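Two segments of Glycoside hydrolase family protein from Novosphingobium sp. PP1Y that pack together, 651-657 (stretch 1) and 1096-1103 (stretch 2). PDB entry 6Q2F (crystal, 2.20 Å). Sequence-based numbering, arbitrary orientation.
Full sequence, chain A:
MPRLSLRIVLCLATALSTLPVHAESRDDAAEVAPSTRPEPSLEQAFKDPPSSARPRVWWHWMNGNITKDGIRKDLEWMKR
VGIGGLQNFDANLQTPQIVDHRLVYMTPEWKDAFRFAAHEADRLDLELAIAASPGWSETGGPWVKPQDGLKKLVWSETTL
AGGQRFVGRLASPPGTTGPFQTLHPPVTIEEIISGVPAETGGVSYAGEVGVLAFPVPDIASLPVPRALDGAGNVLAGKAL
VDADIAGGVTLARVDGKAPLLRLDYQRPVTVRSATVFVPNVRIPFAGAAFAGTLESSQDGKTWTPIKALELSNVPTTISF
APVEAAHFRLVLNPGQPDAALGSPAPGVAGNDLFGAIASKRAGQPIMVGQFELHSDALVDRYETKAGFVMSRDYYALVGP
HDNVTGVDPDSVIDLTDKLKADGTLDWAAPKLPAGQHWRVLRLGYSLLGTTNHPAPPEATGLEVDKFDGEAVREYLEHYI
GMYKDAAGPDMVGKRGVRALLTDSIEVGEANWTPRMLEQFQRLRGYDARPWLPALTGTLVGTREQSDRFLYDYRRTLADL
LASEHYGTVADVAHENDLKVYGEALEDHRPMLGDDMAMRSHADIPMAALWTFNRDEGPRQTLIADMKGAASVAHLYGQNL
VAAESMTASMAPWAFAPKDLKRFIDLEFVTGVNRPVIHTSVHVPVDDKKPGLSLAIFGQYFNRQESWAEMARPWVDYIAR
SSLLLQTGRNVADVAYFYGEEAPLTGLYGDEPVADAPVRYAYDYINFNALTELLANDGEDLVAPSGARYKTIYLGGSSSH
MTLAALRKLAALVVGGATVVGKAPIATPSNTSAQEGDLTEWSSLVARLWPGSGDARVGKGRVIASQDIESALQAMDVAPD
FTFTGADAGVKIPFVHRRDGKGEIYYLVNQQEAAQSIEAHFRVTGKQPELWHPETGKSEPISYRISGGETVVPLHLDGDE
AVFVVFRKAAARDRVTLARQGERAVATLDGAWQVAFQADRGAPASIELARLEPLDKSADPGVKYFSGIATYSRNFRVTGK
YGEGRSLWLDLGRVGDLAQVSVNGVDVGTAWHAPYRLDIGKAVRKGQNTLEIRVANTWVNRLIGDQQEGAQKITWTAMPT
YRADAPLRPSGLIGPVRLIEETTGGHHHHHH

Stretch 1, residues 651-657: APWAFAP
Stretch 2 1096-1103: NTWVNRLI

Trp653 is the apolar centre of the contact and has the largest covered area, 82 Å². Its CA-to-CB bond points toward stretch 2, with chi1 at -72° (m) and chi2 at -88°. The CA-to-CB bond of Trp1098 points toward stretch 1, with chi1 at -85° (m) and chi2 at 111°. The two indoles form an offset edge-to-face pair, the edge of Trp1098 toward the face of Trp653. Their five-membered rings have centroids 5.3 Å apart and planes at 82°. Trp653 CD1 lies 3.9 Å from Trp1098 CD1. At the benzene side of the same indole, Trp653 CE3 lies 4.1 Å from Leu1102 CD1. Leu1102 is m, t.

The CA atoms of Trp653 and Trp1098 are 5.9 Å apart. Ala654 CA lies 6.1 Å from Val1099 CA. The order then reverses: Ala656 CA lies 6.3 Å from Thr1097 CA.

Val1099 (chi1 t) places CG2 3.7 Å from Ala654 CA and 4.1 Å from Ala654 CB. The CA-to-CB bond of Thr1097 (chi1 p) points toward stretch 1. Thr1097 CG2 lies 4.0 Å from Ala656 CB and 3.6 Å from Phe655 O. Phe655 directs its CA-to-CB bond away, and its closest atom to Thr1097 is the backbone O.

Stretch 1 has no regular helix or strand. A type II beta turn runs from Ala651 to Ala654, closed by Ala654 N to Ala651 O at 3.3 Å. Pro652 has phi/psi -60/118 and Trp653 49/29. Trp653 O approaches Thr1097 CB and Val1099 CG2, each at 3.4 Å.

No hydrogen bond crosses between the stretches. At the polar edge, the carbonyls Trp653 O and Phe655 O meet carbon atoms of stretch 2. Val1099 N donates a weak capping bond to Thr1097 OG1 (3.3 Å, 162°) at the start of the helix, which begins at Val1099 and continues past Ile1103. Backbone bonds follow from Leu1102 N to Trp1098 O, 3.0 Å, and from Ile1103 N to Val1099 O, 2.9 Å. Trp1098 NE1 is hydrogen-bonded elsewhere in the structure.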

# COMPACT_ATOMS: atom_id res chain seq x y z
N ALA A 651 7.66 -13.22 -13.92
CA ALA A 651 9.11 -13.45 -13.88
C ALA A 651 9.36 -14.79 -13.21
O ALA A 651 9.88 -14.87 -12.10
CB ALA A 651 9.81 -12.30 -13.14
N PRO A 652 9.00 -15.88 -13.89
CA PRO A 652 9.00 -17.22 -13.25
C PRO A 652 10.38 -17.63 -12.74
O PRO A 652 11.32 -17.80 -13.51
CB PRO A 652 8.53 -18.14 -14.37
CG PRO A 652 7.97 -17.25 -15.41
CD PRO A 652 8.67 -15.95 -15.32
N TRP A 653 10.47 -17.83 -11.42
CA TRP A 653 11.68 -18.32 -10.76
C TRP A 653 12.94 -17.56 -11.19
O TRP A 653 14.05 -18.08 -11.14
CB TRP A 653 11.85 -19.83 -10.98
CG TRP A 653 10.83 -20.61 -10.18
CD1 TRP A 653 10.96 -21.04 -8.89
CD2 TRP A 653 9.51 -21.00 -10.60
NE1 TRP A 653 9.82 -21.68 -8.49
CE2 TRP A 653 8.91 -21.67 -9.51
CE3 TRP A 653 8.78 -20.86 -11.79
CZ2 TRP A 653 7.61 -22.19 -9.57
CZ3 TRP A 653 7.49 -21.37 -11.84
CH2 TRP A 653 6.91 -22.02 -10.74
N ALA A 654 12.77 -16.29 -11.56
CA ALA A 654 13.88 -15.50 -12.09
C ALA A 654 14.59 -14.66 -11.02
O ALA A 654 15.03 -13.54 -11.30
CB ALA A 654 13.38 -14.63 -13.24
N PHE A 655 14.74 -15.18 -9.81
CA PHE A 655 15.37 -14.40 -8.76
C PHE A 655 16.25 -15.27 -7.88
O PHE A 655 15.84 -16.34 -7.42
CB PHE A 655 14.32 -13.69 -7.85
CG PHE A 655 13.36 -12.83 -8.59
CD1 PHE A 655 12.17 -13.36 -9.10
CD2 PHE A 655 13.62 -11.47 -8.76
CE1 PHE A 655 11.25 -12.54 -9.77
CE2 PHE A 655 12.71 -10.64 -9.43
CZ PHE A 655 11.53 -11.17 -9.94
N ALA A 656 17.46 -14.80 -7.66
CA ALA A 656 18.35 -15.26 -6.63
C ALA A 656 18.59 -14.07 -5.71
O ALA A 656 18.24 -12.94 -6.07
CB ALA A 656 19.67 -15.78 -7.22
N PRO A 657 19.15 -14.27 -4.51
CA PRO A 657 19.32 -13.13 -3.59
C PRO A 657 20.06 -11.97 -4.22
O PRO A 657 19.78 -10.81 -3.89
CB PRO A 657 20.08 -13.75 -2.42
CG PRO A 657 19.66 -15.19 -2.45
CD PRO A 657 19.57 -15.54 -3.90
N ASN A 1096 22.15 -21.86 -8.61
CA ASN A 1096 21.57 -20.90 -9.54
C ASN A 1096 20.05 -20.98 -9.42
O ASN A 1096 19.52 -21.62 -8.51
CB ASN A 1096 22.05 -21.17 -10.97
CG ASN A 1096 21.67 -22.55 -11.46
OD1 ASN A 1096 21.32 -23.42 -10.66
ND2 ASN A 1096 21.75 -22.76 -12.77
N THR A 1097 19.34 -20.32 -10.34
CA THR A 1097 17.89 -20.34 -10.37
C THR A 1097 17.38 -21.50 -11.23
O THR A 1097 18.13 -22.17 -11.94
CB THR A 1097 17.33 -19.03 -10.92
OG1 THR A 1097 17.72 -18.90 -12.30
CG2 THR A 1097 17.81 -17.82 -10.11
N TRP A 1098 16.06 -21.73 -11.17
CA TRP A 1098 15.41 -22.73 -12.01
C TRP A 1098 15.30 -22.32 -13.47
O TRP A 1098 14.83 -23.13 -14.27
CB TRP A 1098 14.00 -23.01 -11.51
CG TRP A 1098 13.93 -24.03 -10.44
CD1 TRP A 1098 13.61 -23.83 -9.12
CD2 TRP A 1098 14.21 -25.43 -10.59
NE1 TRP A 1098 13.66 -25.03 -8.44
CE2 TRP A 1098 14.02 -26.03 -9.32
CE3 TRP A 1098 14.58 -26.24 -11.67
CZ2 TRP A 1098 14.21 -27.40 -9.10
CZ3 TRP A 1098 14.76 -27.61 -11.45
CH2 TRP A 1098 14.58 -28.17 -10.18
N VAL A 1099 15.71 -21.10 -13.82
CA VAL A 1099 15.39 -20.56 -15.15
C VAL A 1099 15.93 -21.46 -16.25
O VAL A 1099 15.24 -21.77 -17.23
CB VAL A 1099 15.93 -19.12 -15.27
CG1 VAL A 1099 15.86 -18.63 -16.71
CG2 VAL A 1099 15.16 -18.19 -14.35
N ASN A 1100 17.19 -21.89 -16.11
CA ASN A 1100 17.87 -22.56 -17.22
C ASN A 1100 17.30 -23.96 -17.44
O ASN A 1100 17.13 -24.38 -18.58
CB ASN A 1100 19.38 -22.62 -16.95
CG ASN A 1100 20.07 -21.27 -17.12
OD1 ASN A 1100 19.44 -20.27 -17.46
ND2 ASN A 1100 21.38 -21.24 -16.88
N ARG A 1101 17.01 -24.69 -16.36
CA ARG A 1101 16.39 -26.01 -16.51
C ARG A 1101 14.97 -25.91 -17.04
O ARG A 1101 14.48 -26.84 -17.68
CB ARG A 1101 16.40 -26.75 -15.17
CG ARG A 1101 16.00 -28.22 -15.28
CD ARG A 1101 16.98 -28.96 -16.22
NE ARG A 1101 16.43 -29.18 -17.55
CZ ARG A 1101 17.01 -29.91 -18.50
NH1 ARG A 1101 18.18 -30.49 -18.27
NH2 ARG A 1101 16.43 -30.07 -19.68
N LEU A 1102 14.28 -24.81 -16.74
CA LEU A 1102 12.97 -24.56 -17.33
C LEU A 1102 13.10 -24.34 -18.82
O LEU A 1102 12.37 -24.93 -19.62
CB LEU A 1102 12.31 -23.35 -16.66
CG LEU A 1102 11.77 -23.50 -15.23
CD1 LEU A 1102 11.45 -22.13 -14.65
CD2 LEU A 1102 10.51 -24.38 -15.25
N ILE A 1103 14.04 -23.48 -19.23
CA ILE A 1103 14.30 -23.30 -20.65
C ILE A 1103 14.73 -24.62 -21.28
O ILE A 1103 14.24 -25.01 -22.35
CB ILE A 1103 15.34 -22.19 -20.86
CG1 ILE A 1103 14.77 -20.87 -20.33
CG2 ILE A 1103 15.73 -22.13 -22.33
CD1 ILE A 1103 15.80 -19.78 -20.19